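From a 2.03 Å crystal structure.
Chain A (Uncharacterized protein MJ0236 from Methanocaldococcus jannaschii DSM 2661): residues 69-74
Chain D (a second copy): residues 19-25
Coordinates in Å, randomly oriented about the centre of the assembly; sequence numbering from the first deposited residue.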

ATOM      1  N   GLY A  69       6.449   3.192  -1.991  1.00 25.27           N
ATOM      2  CA  GLY A  69       6.542   3.866  -3.273  1.00 25.58           C
ATOM      3  C   GLY A  69       6.946   3.021  -4.462  1.00 26.96           C
ATOM      4  O   GLY A  69       6.996   1.794  -4.386  1.00 26.51           O
ATOM      5  N   ASP A  70       7.236   3.694  -5.567  1.00 26.43           N
ATOM      6  CA  ASP A  70       7.631   3.023  -6.797  1.00 28.40           C
ATOM      7  C   ASP A  70       9.007   3.484  -7.224  1.00 28.36           C
ATOM      8  O   ASP A  70       9.488   4.525  -6.785  1.00 28.19           O
ATOM      9  CB  ASP A  70       6.680   3.372  -7.939  1.00 31.52           C
ATOM     10  CG  ASP A  70       5.230   3.203  -7.574  1.00 35.73           C
ATOM     11  OD1 ASP A  70       4.821   2.072  -7.246  1.00 37.69           O
ATOM     12  OD2 ASP A  70       4.499   4.214  -7.624  1.00 39.23           O
ATOM     13  N   ILE A  71       9.620   2.715  -8.115  1.00 27.75           N
ATOM     14  CA  ILE A  71      10.922   3.072  -8.648  1.00 28.70           C
ATOM     15  C   ILE A  71      10.646   3.995  -9.836  1.00 28.94           C
ATOM     16  O   ILE A  71       9.880   3.638 -10.731  1.00 26.89           O
ATOM     17  CB  ILE A  71      11.670   1.825  -9.140  1.00 28.10           C
ATOM     18  CG1 ILE A  71      11.927   0.884  -7.956  1.00 29.85           C
ATOM     19  CG2 ILE A  71      12.969   2.233  -9.818  1.00 28.35           C
ATOM     20  CD1 ILE A  71      12.336  -0.502  -8.359  1.00 32.63           C
ATOM     21  N   GLU A  72      11.243   5.182  -9.837  1.00 29.11           N
ATOM     22  CA  GLU A  72      11.033   6.119 -10.940  1.00 30.54           C
ATOM     23  C   GLU A  72      12.235   7.033 -11.131  1.00 30.05           C
ATOM     24  O   GLU A  72      12.930   7.370 -10.167  1.00 29.61           O
ATOM     25  CB  GLU A  72       9.792   6.985 -10.689  1.00 33.16           C
ATOM     26  CG  GLU A  72       8.515   6.194 -10.513  1.00 40.20           C
ATOM     27  CD  GLU A  72       7.495   6.467 -11.604  1.00 44.78           C
ATOM     28  OE1 GLU A  72       7.892   6.534 -12.790  1.00 45.44           O
ATOM     29  OE2 GLU A  72       6.295   6.600 -11.274  1.00 46.39           O
ATOM     30  N   PHE A  73      12.490   7.423 -12.377  1.00 27.47           N
ATOM     31  CA  PHE A  73      13.598   8.322 -12.652  1.00 29.54           C
ATOM     32  C   PHE A  73      13.214   9.715 -12.168  1.00 30.62           C
ATOM     33  O   PHE A  73      12.070  10.144 -12.322  1.00 29.84           O
ATOM     34  CB  PHE A  73      13.923   8.340 -14.149  1.00 28.23           C
ATOM     35  CG  PHE A  73      14.758   7.180 -14.591  1.00 28.14           C
ATOM     36  CD1 PHE A  73      16.149   7.233 -14.501  1.00 27.47           C
ATOM     37  CD2 PHE A  73      14.157   6.012 -15.046  1.00 26.75           C
ATOM     38  CE1 PHE A  73      16.933   6.131 -14.860  1.00 28.54           C
ATOM     39  CE2 PHE A  73      14.926   4.904 -15.407  1.00 26.58           C
ATOM     40  CZ  PHE A  73      16.318   4.961 -15.314  1.00 28.68           C
ATOM     41  N   GLY A  74      14.175  10.399 -11.562  1.00 32.27           N
ATOM     42  CA  GLY A  74      13.930  11.733 -11.049  1.00 34.97           C
ATOM     43  C   GLY A  74      13.215  11.679  -9.713  1.00 36.70           C
ATOM     44  O   GLY A  74      12.655  12.676  -9.264  1.00 36.65           O
TER
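Chain D, residues 19-25: IYLLKKM

Two salt bridges fix chain D against chain A. The shorter joins Lys D24 NZ to Glu A72 OE1 at 2.5 Å, the other Lys D23 NZ to Asp A70 OD1 at 2.7 Å; in each, placed hydrogens make the ammonium the donor, so each contact is a hydrogen bond as well as a charge pairing. The side chains reach these positions differently. Lys D23 directs its CA-to-CB bond toward chain A and, after an m chi1, runs fully extended, with chi2 to chi4 all t. Lys D24 starts sideways and bends through m rotamers at chi1 and chi2 before extending, which brings its end nearer. On chain A, the CA-to-CB bond of Asp A70 points toward the helix, whereas that of Glu A72 leaves sideways and the carboxylate end approaches.

Two waters extend this polar framework. Water 2 donates to Glu A72 OE1 at 2.8 Å, accepts from Phe A73 N at 3.1 Å, and lies 2.9 Å from Tyr D20 OH in a hydrogen bond. It therefore links the tyrosine hydroxyl to both backbone and side chain of the strand. Water 1 accepts from Lys D23 NZ at 2.9 Å and, weakly, from Ile A71 N at 3.5 Å, giving the lysine a second tie to chain A.

The backbones of the two elements differ in form. Residues 71-73 of chain A are a strand, with phi from -152° to -73° and psi from 126° to 148°. Chain D is helical from Ile D19, continuing a helix that begins earlier; Lys D23 N donates to Ile D19 O at 2.8 Å, and Lys D24 N to Leu D21 O at 3.0 Å. The N-to-C directions of strand and helix diverge by 68° (signed crossing angle -68°), with their axes 10.5 Å apart at closest approach. The nearest CA atoms, those of Ile A71 and Tyr D20, are still 8.0 Å apart, so side chains span the gap.

Tyr D20 supplies the largest covered surface of any residue in the contact, 50 Å² under residues 69-74 of chain A. Its chi1 is t, and Ile A71 O lies at the edge of its ring, near the plane, 3.6 Å from Tyr D20 CE1. Farther out, Tyr D20 OH approaches the edge of the Phe A73 ring, 4.4 Å from Phe A73 CD2. Leu D21 and Leu D22 are out of reach of the strand. The two stretches together bury 237 Å², a modest area in which charged groups and the tyrosine make the closest contacts.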

ATOM      1  N   ILE D  19       5.656  -5.006 -14.745  1.00 28.38           N
ATOM      2  CA  ILE D  19       4.743  -4.298 -13.838  1.00 29.62           C
ATOM      3  C   ILE D  19       4.984  -2.783 -13.955  1.00 29.65           C
ATOM      4  O   ILE D  19       4.035  -1.990 -14.010  1.00 27.67           O
ATOM      5  CB  ILE D  19       4.965  -4.727 -12.365  1.00 30.71           C
ATOM      6  CG1 ILE D  19       4.707  -6.223 -12.216  1.00 31.85           C
ATOM      7  CG2 ILE D  19       4.064  -3.924 -11.434  1.00 30.88           C
ATOM      8  CD1 ILE D  19       3.351  -6.649 -12.680  1.00 33.52           C
ATOM      9  N   TYR D  20       6.262  -2.403 -13.985  1.00 28.58           N
ATOM     10  CA  TYR D  20       6.682  -1.009 -14.123  1.00 30.44           C
ATOM     11  C   TYR D  20       6.014  -0.394 -15.355  1.00 30.59           C
ATOM     12  O   TYR D  20       5.424   0.682 -15.278  1.00 31.16           O
ATOM     13  CB  TYR D  20       8.208  -0.945 -14.271  1.00 31.03           C
ATOM     14  CG  TYR D  20       8.758   0.408 -14.681  1.00 33.14           C
ATOM     15  CD1 TYR D  20       8.867   1.454 -13.761  1.00 33.92           C
ATOM     16  CD2 TYR D  20       9.174   0.641 -15.994  1.00 33.53           C
ATOM     17  CE1 TYR D  20       9.381   2.694 -14.140  1.00 33.79           C
ATOM     18  CE2 TYR D  20       9.684   1.877 -16.383  1.00 34.02           C
ATOM     19  CZ  TYR D  20       9.786   2.895 -15.452  1.00 34.85           C
ATOM     20  OH  TYR D  20      10.296   4.115 -15.822  1.00 36.68           O
ATOM     21  N   LEU D  21       6.107  -1.082 -16.490  1.00 30.29           N
ATOM     22  CA  LEU D  21       5.492  -0.585 -17.718  1.00 30.75           C
ATOM     23  C   LEU D  21       3.979  -0.487 -17.539  1.00 31.52           C
ATOM     24  O   LEU D  21       3.346   0.483 -17.960  1.00 33.00           O
ATOM     25  CB  LEU D  21       5.824  -1.510 -18.898  1.00 29.23           C
ATOM     26  CG  LEU D  21       7.267  -1.464 -19.428  1.00 32.30           C
ATOM     27  CD1 LEU D  21       7.430  -2.451 -20.571  1.00 31.39           C
ATOM     28  CD2 LEU D  21       7.607  -0.052 -19.903  1.00 27.13           C
ATOM     29  N   LEU D  22       3.413  -1.499 -16.897  1.00 30.79           N
ATOM     30  CA  LEU D  22       1.988  -1.558 -16.652  1.00 32.78           C
ATOM     31  C   LEU D  22       1.514  -0.361 -15.825  1.00 33.82           C
ATOM     32  O   LEU D  22       0.419   0.161 -16.050  1.00 32.09           O
ATOM     33  CB  LEU D  22       1.659  -2.862 -15.931  1.00 33.62           C
ATOM     34  CG  LEU D  22       0.192  -3.254 -15.787  1.00 36.40           C
ATOM     35  CD1 LEU D  22      -0.442  -3.383 -17.169  1.00 37.43           C
ATOM     36  CD2 LEU D  22       0.099  -4.577 -15.032  1.00 38.38           C
ATOM     37  N   LYS D  23       2.340   0.077 -14.877  1.00 34.58           N
ATOM     38  CA  LYS D  23       1.980   1.212 -14.028  1.00 38.51           C
ATOM     39  C   LYS D  23       1.873   2.504 -14.840  1.00 40.21           C
ATOM     40  O   LYS D  23       1.210   3.447 -14.417  1.00 41.43           O
ATOM     41  CB  LYS D  23       3.006   1.406 -12.903  1.00 37.66           C
ATOM     42  CG  LYS D  23       2.971   0.350 -11.800  1.00 38.79           C
ATOM     43  CD  LYS D  23       4.064   0.614 -10.763  1.00 39.27           C
ATOM     44  CE  LYS D  23       4.065  -0.438  -9.672  1.00 41.10           C
ATOM     45  NZ  LYS D  23       5.131  -0.208  -8.647  1.00 40.88           N
ATOM     46  N   LYS D  24       2.523   2.543 -15.999  1.00 40.67           N
ATOM     47  CA  LYS D  24       2.482   3.724 -16.861  1.00 43.44           C
ATOM     48  C   LYS D  24       1.203   3.715 -17.699  1.00 44.25           C
ATOM     49  O   LYS D  24       0.788   4.742 -18.226  1.00 45.09           O
ATOM     50  CB  LYS D  24       3.661   3.734 -17.832  1.00 44.70           C
ATOM     51  CG  LYS D  24       5.032   3.549 -17.228  1.00 47.18           C
ATOM     52  CD  LYS D  24       5.455   4.747 -16.429  1.00 49.02           C
ATOM     53  CE  LYS D  24       6.903   4.613 -15.995  1.00 48.46           C
ATOM     54  NZ  LYS D  24       7.284   5.734 -15.101  1.00 48.36           N
HETATM   55  N   MSE D  25       0.589   2.546 -17.821  1.00 45.36           N
HETATM   56  CA  MSE D  25      -0.614   2.372 -18.635  1.00 47.23           C
HETATM   57  C   MSE D  25      -1.956   2.699 -18.005  1.00 46.12           C
HETATM   58  O   MSE D  25      -2.141   2.585 -16.794  1.00 45.34           O
HETATM   59  CB  MSE D  25      -0.696   0.931 -19.109  1.00 52.09           C
HETATM   60  CG  MSE D  25      -0.302   0.685 -20.527  1.00 57.79           C
HETATM   61 SE   MSE D  25      -0.070  -1.212 -20.709  1.00 68.03          SE
HETATM   62  CE  MSE D  25       1.864  -1.235 -20.565  1.00 63.20           C
TER
HETATM   63  O   HOH W   1       7.882   0.097  -9.646  1.00 35.22           O
HETATM   64  O   HOH W   2      10.240   6.542 -14.264  1.00 28.87           O